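Local coordinates for protein MHP1 (PDB 2JLN) that transports 5-aryl-substituted hydantoins across the membrane as a sodium-dependent symporter of the nucleobase-cation-symport-1 family, at residues A[44-49]-A[265-270]; A[183-188]-A[285-290]; A[195-200]-A[275-280]. All blocks are in the same frame, centred on the assembly; numbering follows the deposited sequence.

How the interactions relate
In chain order the segments run 44-49, 183-188, 195-200, 265-270, 275-280 and 285-290. Helix 242-278 is the shared element: interaction 1 uses 265-270 and interaction 3 uses 275-280, while both helices of interaction 2 rest side chains on it. Interactions 1 and 2 have centres about 15 Å apart, 1 and 3 about 13 Å, 2 and 3 about 11 Å. I270 and F269 touch V183, F269 meets M198, and M186 meets L277, giving continuous apolar packing. Interaction 3 is nested inside the loop closed by interaction 2. The contacts lead from near the sodium site to the connections that follow transmembrane helices 5 and 7.

Interaction 1 of 3, residues A[44-49]-A[265-270]; sequences AIFIAA and IIFGFI
The phenyl rings of F46 and F267 lie side by side and point the same way, F46 CZ coming in the plane of the F267 ring, at its edge, 3.9 Å from F267 CD2. This is helix-helix packing within the LeuT-type fold of the APC superfamily. The carbonyl O of F267 sits at the edge of the F46 ring, in its plane and nearest F46 CE2, an arrangement consistent with a weak attraction between the carbonyl oxygen and the C-H edge. I270 CB approaches the same CE2 obliquely.

The second half of broken transmembrane helix 1, helix 44-52, crosses transmembrane helix 7, helix 242-278, at -56°, with the local axes 8.0 Å apart. For F46, chi1 (-73°) sets CG anti to the carbonyl carbon; the long flat ring beyond it brings CE2 and CZ to F267. G268 suits the nearest approach because it brings only backbone to the interface, and its CA comes 5.3 Å from the CA of A49. The small methyl of A49 is matched to that surface. The longer I45 has CG1 anti to the backbone N (chi1 -156°), and CD1, at the end of that branch, touches both N and CA of G268.

The surroundings are also largely apolar. W281 and P283 touch F46, V61 of helix 58-79 touches A49, and M182 and V183 of helix 160-190 touch I270. F267 also packs on I41, one of the residues that bind sodium. The side chain of F267 is about 9 Å from the sodium ion at the nearest atoms, so the contact is near the cation site but does not form it. At the glycine, A49 CB rests 3.5 Å from G268 O and 3.8 Å from G268 CA.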
loop_
_atom_site.group_PDB
_atom_site.type_symbol
_atom_site.label_atom_id
_atom_site.label_comp_id
_atom_site.label_asym_id
_atom_site.label_seq_id
_atom_site.Cartn_x
_atom_site.Cartn_y
_atom_site.Cartn_z
ATOM N N ALA A 44 4.259 5.429 -10.860
ATOM C CA ALA A 44 5.491 4.782 -10.402
ATOM C C ALA A 44 6.024 3.670 -11.345
ATOM O O ALA A 44 7.222 3.593 -11.608
ATOM C CB ALA A 44 5.318 4.242 -8.978
ATOM N N ILE A 45 5.142 2.815 -11.855
ATOM C CA ILE A 45 5.586 1.654 -12.623
ATOM C C ILE A 45 5.979 1.970 -14.087
ATOM O O ILE A 45 6.693 1.191 -14.728
ATOM C CB ILE A 45 4.548 0.495 -12.576
ATOM C CG1 ILE A 45 5.241 -0.844 -12.856
ATOM C CG2 ILE A 45 3.371 0.764 -13.533
ATOM C CD1 ILE A 45 4.463 -1.718 -13.807
ATOM N N PHE A 46 5.523 3.091 -14.627
ATOM C CA PHE A 46 6.120 3.547 -15.855
ATOM C C PHE A 46 7.584 3.913 -15.583
ATOM O O PHE A 46 8.491 3.474 -16.278
ATOM C CB PHE A 46 5.363 4.735 -16.417
ATOM C CG PHE A 46 4.030 4.377 -17.006
ATOM C CD1 PHE A 46 3.008 5.307 -17.068
ATOM C CD2 PHE A 46 3.796 3.112 -17.494
ATOM C CE1 PHE A 46 1.782 4.978 -17.614
ATOM C CE2 PHE A 46 2.564 2.782 -18.039
ATOM C CZ PHE A 46 1.562 3.716 -18.099
ATOM N N ILE A 47 7.828 4.708 -14.555
ATOM C CA ILE A 47 9.191 5.123 -14.253
ATOM C C ILE A 47 10.111 3.940 -13.920
ATOM O O ILE A 47 11.195 3.788 -14.469
ATOM C CB ILE A 47 9.199 6.150 -13.113
ATOM C CG1 ILE A 47 8.517 7.426 -13.570
ATOM C CG2 ILE A 47 10.612 6.458 -12.692
ATOM C CD1 ILE A 47 8.231 8.354 -12.442
ATOM N N ALA A 48 9.671 3.088 -13.023
ATOM C CA ALA A 48 10.500 1.980 -12.612
ATOM C C ALA A 48 10.878 1.072 -13.774
ATOM O O ALA A 48 12.033 0.769 -13.957
ATOM C CB ALA A 48 9.796 1.189 -11.536
ATOM N N ALA A 49 9.893 0.624 -14.543
ATOM C CA ALA A 49 10.102 -0.387 -15.568
ATOM C C ALA A 49 10.819 0.223 -16.746
ATOM O O ALA A 49 11.532 -0.476 -17.456
ATOM C CB ALA A 49 8.787 -0.978 -16.011
ATOM N N ILE A 265 2.075 -5.993 -15.369
ATOM C CA ILE A 265 2.857 -6.489 -16.508
ATOM C C ILE A 265 2.542 -5.717 -17.806
ATOM O O ILE A 265 3.446 -5.312 -18.527
ATOM C CB ILE A 265 2.641 -8.007 -16.713
ATOM C CG1 ILE A 265 3.546 -8.798 -15.780
ATOM C CG2 ILE A 265 2.901 -8.441 -18.154
ATOM C CD1 ILE A 265 3.579 -10.256 -16.121
ATOM N N ILE A 266 1.259 -5.511 -18.095
ATOM C CA ILE A 266 0.839 -4.709 -19.251
ATOM C C ILE A 266 1.357 -3.272 -19.187
ATOM O O ILE A 266 1.810 -2.730 -20.205
ATOM C CB ILE A 266 -0.700 -4.608 -19.380
ATOM C CG1 ILE A 266 -1.322 -5.989 -19.572
ATOM C CG2 ILE A 266 -1.076 -3.699 -20.535
ATOM C CD1 ILE A 266 -2.815 -5.938 -19.673
ATOM N N PHE A 267 1.276 -2.641 -18.012
ATOM C CA PHE A 267 1.690 -1.236 -17.903
ATOM C C PHE A 267 3.203 -1.055 -17.677
ATOM O O PHE A 267 3.782 -0.049 -18.070
ATOM C CB PHE A 267 0.816 -0.466 -16.901
ATOM C CG PHE A 267 -0.603 -0.304 -17.370
ATOM C CD1 PHE A 267 -1.464 -1.396 -17.417
ATOM C CD2 PHE A 267 -1.072 0.918 -17.823
ATOM C CE1 PHE A 267 -2.772 -1.265 -17.875
ATOM C CE2 PHE A 267 -2.385 1.048 -18.292
ATOM C CZ PHE A 267 -3.227 -0.051 -18.309
ATOM N N GLY A 268 3.844 -2.047 -17.073
ATOM C CA GLY A 268 5.288 -2.064 -17.006
ATOM C C GLY A 268 5.819 -2.121 -18.415
ATOM O O GLY A 268 6.665 -1.325 -18.781
ATOM N N PHE A 269 5.312 -3.056 -19.218
ATOM C CA PHE A 269 5.679 -3.124 -20.634
ATOM C C PHE A 269 5.502 -1.784 -21.389
ATOM O O PHE A 269 6.352 -1.419 -22.193
ATOM C CB PHE A 269 4.951 -4.266 -21.358
ATOM C CG PHE A 269 5.198 -4.299 -22.848
ATOM C CD1 PHE A 269 6.297 -4.954 -23.367
ATOM C CD2 PHE A 269 4.327 -3.666 -23.726
ATOM C CE1 PHE A 269 6.526 -4.980 -24.742
ATOM C CE2 PHE A 269 4.552 -3.677 -25.098
ATOM C CZ PHE A 269 5.657 -4.335 -25.605
ATOM N N ILE A 270 4.428 -1.045 -21.145
ATOM C CA ILE A 270 4.296 0.257 -21.796
ATOM C C ILE A 270 5.404 1.252 -21.390
ATOM O O ILE A 270 5.941 1.978 -22.235
ATOM C CB ILE A 270 2.883 0.868 -21.626
ATOM C CG1 ILE A 270 1.867 0.030 -22.395
ATOM C CG2 ILE A 270 2.855 2.311 -22.101
ATOM C CD1 ILE A 270 0.546 0.689 -22.582
#

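Interaction 2 of 3, residues A[183-188]-A[285-290]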
loop_
_atom_site.group_PDB
_atom_site.type_symbol
_atom_site.label_atom_id
_atom_site.label_comp_id
_atom_site.label_asym_id
_atom_site.label_seq_id
_atom_site.Cartn_x
_atom_site.Cartn_y
_atom_site.Cartn_z
ATOM N N VAL A 183 -0.753 0.329 -26.426
ATOM C CA VAL A 183 0.229 -0.550 -27.076
ATOM C C VAL A 183 0.059 -0.602 -28.597
ATOM O O VAL A 183 1.033 -0.655 -29.336
ATOM C CB VAL A 183 0.158 -1.989 -26.537
ATOM C CG1 VAL A 183 0.772 -2.959 -27.521
ATOM C CG2 VAL A 183 0.862 -2.072 -25.209
ATOM N N TYR A 184 -1.190 -0.587 -29.056
ATOM C CA TYR A 184 -1.489 -0.598 -30.482
ATOM C C TYR A 184 -1.001 0.664 -31.198
ATOM O O TYR A 184 -0.304 0.560 -32.196
ATOM C CB TYR A 184 -2.985 -0.806 -30.745
ATOM C CG TYR A 184 -3.334 -0.475 -32.179
ATOM C CD1 TYR A 184 -3.307 -1.459 -33.168
ATOM C CD2 TYR A 184 -3.640 0.840 -32.560
ATOM C CE1 TYR A 184 -3.594 -1.146 -34.498
ATOM C CE2 TYR A 184 -3.926 1.165 -33.885
ATOM C CZ TYR A 184 -3.902 0.169 -34.847
ATOM O OH TYR A 184 -4.194 0.484 -36.157
ATOM N N LEU A 185 -1.384 1.844 -30.715
ATOM C CA LEU A 185 -0.860 3.094 -31.266
ATOM C C LEU A 185 0.667 3.092 -31.396
ATOM O O LEU A 185 1.186 3.539 -32.405
ATOM C CB LEU A 185 -1.283 4.303 -30.429
ATOM C CG LEU A 185 -2.713 4.800 -30.628
ATOM C CD1 LEU A 185 -3.030 6.053 -29.791
ATOM C CD2 LEU A 185 -2.935 5.061 -32.104
ATOM N N MET A 186 1.380 2.604 -30.379
ATOM C CA MET A 186 2.849 2.522 -30.418
ATOM C C MET A 186 3.412 1.526 -31.440
ATOM O O MET A 186 4.043 1.934 -32.409
ATOM C CB MET A 186 3.415 2.157 -29.049
ATOM C CG MET A 186 3.582 3.311 -28.095
ATOM S SD MET A 186 4.483 2.760 -26.635
ATOM C CE MET A 186 6.097 3.406 -27.002
ATOM N N LEU A 187 3.218 0.230 -31.194
ATOM C CA LEU A 187 3.737 -0.808 -32.075
ATOM C C LEU A 187 3.513 -0.477 -33.538
ATOM O O LEU A 187 4.453 -0.486 -34.347
ATOM C CB LEU A 187 3.127 -2.170 -31.764
ATOM C CG LEU A 187 3.595 -2.818 -30.459
ATOM C CD1 LEU A 187 3.645 -4.346 -30.588
ATOM C CD2 LEU A 187 4.947 -2.261 -30.023
ATOM N N ASP A 188 2.266 -0.187 -33.885
ATOM C CA ASP A 188 1.945 0.191 -35.253
ATOM C C ASP A 188 2.832 1.357 -35.719
ATOM O O ASP A 188 3.618 1.213 -36.645
ATOM C CB ASP A 188 0.453 0.540 -35.385
ATOM C CG ASP A 188 -0.012 0.624 -36.847
ATOM O OD1 ASP A 188 0.107 -0.393 -37.582
ATOM O OD2 ASP A 188 -0.507 1.706 -37.254
ATOM N N ILE A 285 4.328 11.359 -24.122
ATOM C CA ILE A 285 5.358 11.815 -25.061
ATOM C C ILE A 285 5.711 10.777 -26.124
ATOM O O ILE A 285 5.742 11.071 -27.311
ATOM C CB ILE A 285 6.659 12.113 -24.339
ATOM C CG1 ILE A 285 6.437 13.127 -23.216
ATOM C CG2 ILE A 285 7.690 12.587 -25.325
ATOM C CD1 ILE A 285 7.726 13.471 -22.453
ATOM N N ALA A 286 6.012 9.565 -25.688
ATOM C CA ALA A 286 6.474 8.544 -26.611
ATOM C C ALA A 286 5.470 8.269 -27.723
ATOM O O ALA A 286 5.867 8.026 -28.854
ATOM C CB ALA A 286 6.826 7.261 -25.867
ATOM N N ILE A 287 4.176 8.299 -27.424
ATOM C CA ILE A 287 3.190 8.019 -28.471
ATOM C C ILE A 287 3.044 9.224 -29.387
ATOM O O ILE A 287 2.848 9.083 -30.596
ATOM C CB ILE A 287 1.807 7.565 -27.917
ATOM C CG1 ILE A 287 1.968 6.277 -27.101
ATOM C CG2 ILE A 287 0.795 7.355 -29.061
ATOM C CD1 ILE A 287 0.663 5.559 -26.820
ATOM N N THR A 288 3.166 10.410 -28.806
ATOM C CA THR A 288 3.101 11.641 -29.579
ATOM C C THR A 288 4.119 11.666 -30.715
ATOM O O THR A 288 3.744 11.889 -31.867
ATOM C CB THR A 288 3.347 12.850 -28.700
ATOM O OG1 THR A 288 2.211 13.047 -27.845
ATOM C CG2 THR A 288 3.586 14.072 -29.568
ATOM N N GLU A 289 5.398 11.448 -30.389
ATOM C CA GLU A 289 6.442 11.336 -31.410
ATOM C C GLU A 289 6.113 10.267 -32.423
ATOM O O GLU A 289 5.856 10.576 -33.573
ATOM C CB GLU A 289 7.812 11.050 -30.808
ATOM C CG GLU A 289 8.757 12.226 -30.917
ATOM C CD GLU A 289 9.415 12.413 -32.322
ATOM O OE1 GLU A 289 10.227 13.373 -32.433
ATOM O OE2 GLU A 289 9.156 11.627 -33.300
ATOM N N VAL A 290 6.124 9.013 -31.992
ATOM C CA VAL A 290 5.955 7.875 -32.892
ATOM C C VAL A 290 4.838 8.034 -33.916
ATOM O O VAL A 290 4.903 7.478 -35.003
ATOM C CB VAL A 290 5.744 6.580 -32.085
ATOM C CG1 VAL A 290 5.006 5.531 -32.903
ATOM C CG2 VAL A 290 7.080 6.055 -31.612
#
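M186 and I287 form the centre of the contact, their side chains crossing at about a right angle with M186 CG 3.5 Å from I287 CG1. The same M186 CG also touches I287 CD1, at 3.9 Å. L185 likewise crosses I287 at about a right angle, but meets its other branch: L185 CB lies 3.9 Å from I287 CG2, and L185 CD1 approaches that methyl too. The beta-branched isoleucine thus serves two neighbouring residues at once, CG1 and CD1 turned to M186 and CG2, anti to the backbone N, turned to L185.

The flanks are lighter. M186 is bent at chi3 (102°), and its terminal CE reaches A286 CB at 4.1 Å, a small residue beside which a flexible thioether fits easily. A turn further on, V290 directs its CB toward the opposite helix, and CG1 comes to 3.8 Å from M186 O.

Behind these side chains are two helices, 160-190 and 283-291, whose local axes pass 9.3 Å apart at 43°. Helix 242-278 supplies a common support for both: S274 touches M186 and A286, I270 touches V183, and V278 touches V290. T288 OG1 hydrogen-bonds to V284 O, holding its polar group against its own helix. The contact joins the outer end of transmembrane helix 5 to the short helix that follows transmembrane helix 7.

Methyl and methylene groups make up the side-chain contacts, with V290 CG1 also against M186 O, and the polar backbone bonds stay within each helix, as from L187 N to V183 O. Attraction across the contact therefore comes from dispersion and burial of apolar surface, forces with little directional preference.

Interaction 3 of 3, residues A[195-200]-A[275-280]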
loop_
_atom_site.group_PDB
_atom_site.type_symbol
_atom_site.label_atom_id
_atom_site.label_comp_id
_atom_site.label_asym_id
_atom_site.label_seq_id
_atom_site.Cartn_x
_atom_site.Cartn_y
_atom_site.Cartn_z
ATOM N N GLY A 195 7.279 -9.144 -30.516
ATOM C CA GLY A 195 8.431 -9.964 -30.177
ATOM C C GLY A 195 9.761 -9.243 -30.299
ATOM O O GLY A 195 10.712 -9.544 -29.577
ATOM N N GLU A 196 9.819 -8.290 -31.224
ATOM C CA GLU A 196 11.021 -7.497 -31.473
ATOM C C GLU A 196 11.346 -6.565 -30.321
ATOM O O GLU A 196 12.506 -6.480 -29.892
ATOM C CB GLU A 196 10.822 -6.622 -32.698
ATOM C CG GLU A 196 11.246 -7.222 -33.997
ATOM C CD GLU A 196 10.886 -6.313 -35.142
ATOM O OE1 GLU A 196 9.689 -5.926 -35.215
ATOM O OE2 GLU A 196 11.791 -5.973 -35.947
ATOM N N VAL A 197 10.321 -5.842 -29.856
ATOM C CA VAL A 197 10.474 -4.910 -28.748
ATOM C C VAL A 197 10.853 -5.674 -27.492
ATOM O O VAL A 197 11.542 -5.150 -26.620
ATOM C CB VAL A 197 9.186 -4.112 -28.477
ATOM C CG1 VAL A 197 9.431 -3.067 -27.388
ATOM C CG2 VAL A 197 8.688 -3.459 -29.758
ATOM N N MET A 198 10.405 -6.923 -27.422
ATOM C CA MET A 198 10.650 -7.772 -26.267
ATOM C C MET A 198 12.138 -7.996 -25.985
ATOM O O MET A 198 12.489 -8.474 -24.910
ATOM C CB MET A 198 9.923 -9.117 -26.432
ATOM C CG MET A 198 9.462 -9.791 -25.121
ATOM S SD MET A 198 8.167 -8.890 -24.220
ATOM C CE MET A 198 6.793 -8.964 -25.378
ATOM N N SER A 199 13.021 -7.659 -26.926
ATOM C CA SER A 199 14.465 -7.807 -26.654
ATOM C C SER A 199 15.359 -6.577 -26.910
ATOM O O SER A 199 16.580 -6.708 -27.022
ATOM C CB SER A 199 15.042 -9.041 -27.359
ATOM O OG SER A 199 14.598 -9.113 -28.693
ATOM N N MET A 200 14.754 -5.394 -26.948
ATOM C CA MET A 200 15.480 -4.180 -27.301
ATOM C C MET A 200 16.363 -3.569 -26.194
ATOM O O MET A 200 17.109 -2.601 -26.459
ATOM C CB MET A 200 14.540 -3.096 -27.856
ATOM C CG MET A 200 13.759 -3.508 -29.057
ATOM S SD MET A 200 13.157 -2.091 -30.004
ATOM C CE MET A 200 14.429 -1.946 -31.278
ATOM N N MET A 275 10.760 3.853 -23.200
ATOM C CA MET A 275 12.203 4.127 -23.033
ATOM C C MET A 275 12.975 3.705 -24.282
ATOM O O MET A 275 13.785 4.443 -24.825
ATOM C CB MET A 275 12.806 3.369 -21.838
ATOM C CG MET A 275 13.185 4.195 -20.589
ATOM S SD MET A 275 13.939 5.842 -20.790
ATOM C CE MET A 275 15.251 5.420 -21.913
ATOM N N VAL A 276 12.674 2.499 -24.744
ATOM C CA VAL A 276 13.490 1.780 -25.695
ATOM C C VAL A 276 13.188 2.201 -27.144
ATOM O O VAL A 276 14.070 2.242 -27.973
ATOM C CB VAL A 276 13.316 0.263 -25.421
ATOM C CG1 VAL A 276 12.517 -0.439 -26.506
ATOM C CG2 VAL A 276 14.646 -0.373 -25.204
ATOM N N LEU A 277 11.946 2.548 -27.440
ATOM C CA LEU A 277 11.604 3.044 -28.766
ATOM C C LEU A 277 12.011 4.506 -28.976
ATOM O O LEU A 277 12.417 4.883 -30.066
ATOM C CB LEU A 277 10.097 2.888 -29.038
ATOM C CG LEU A 277 9.525 1.456 -29.130
ATOM C CD1 LEU A 277 8.092 1.459 -29.617
ATOM C CD2 LEU A 277 10.380 0.534 -30.016
ATOM N N VAL A 278 11.924 5.328 -27.942
ATOM C CA VAL A 278 11.942 6.764 -28.143
ATOM C C VAL A 278 12.790 7.491 -27.113
ATOM O O VAL A 278 13.085 8.663 -27.271
ATOM C CB VAL A 278 10.502 7.339 -28.096
ATOM C CG1 VAL A 278 10.497 8.808 -27.625
ATOM C CG2 VAL A 278 9.769 7.146 -29.428
ATOM N N GLY A 279 13.182 6.817 -26.044
ATOM C CA GLY A 279 14.081 7.442 -25.083
ATOM C C GLY A 279 13.453 8.112 -23.875
ATOM O O GLY A 279 14.180 8.719 -23.093
ATOM N N GLU A 280 12.124 7.991 -23.728
ATOM C CA GLU A 280 11.333 8.573 -22.614
ATOM C C GLU A 280 10.452 7.507 -21.935
ATOM O O GLU A 280 9.853 6.706 -22.645
ATOM C CB GLU A 280 10.418 9.692 -23.147
ATOM C CG GLU A 280 11.092 11.053 -23.355
ATOM C CD GLU A 280 11.560 11.691 -22.036
ATOM O OE1 GLU A 280 12.712 12.205 -22.001
ATOM O OE2 GLU A 280 10.790 11.660 -21.029
#
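V276 points its CB toward M200 and V197, and its two methyls face different parts of the partner segment. The side chains of M200 and V276 cross obliquely, V276 CG1 lying 3.6 Å from M200 CB and 3.9 Å from M200 SD. The other methyl, V276 CG2, turns to the backbone and comes within 3.6 Å of M200 O. L277 meets M200 at about a right angle, its CD2 3.8 Å from the sulfur SD, which the extended chi2 (-159°) of the methionine carries out beside both residues. V197 completes the group more loosely: its CG1 faces V276 CG1 at 4.1 Å, and its CG2 is near L277 CD2.

Compact, branched valine suits the middle, offering two methyls close to the backbone, whereas the long, unbranched M200 reaches past V276 at the more exposed margin, its sulfur touching L277. A type I turn from V197 to M200 brings both residues to the same neighbour. On the other segment G279, with phi 95°, takes the chain out of helical geometry.

Around this, L187 of helix 160-190 packs on V197, and A190 of that helix touches L277, as does M186. E280 touches I285, so the C-terminal end of helix 242-278 and the residues just after it lie among helices 160-190, 194-197 and 283-291, the last two being short helices in connections between transmembrane helices.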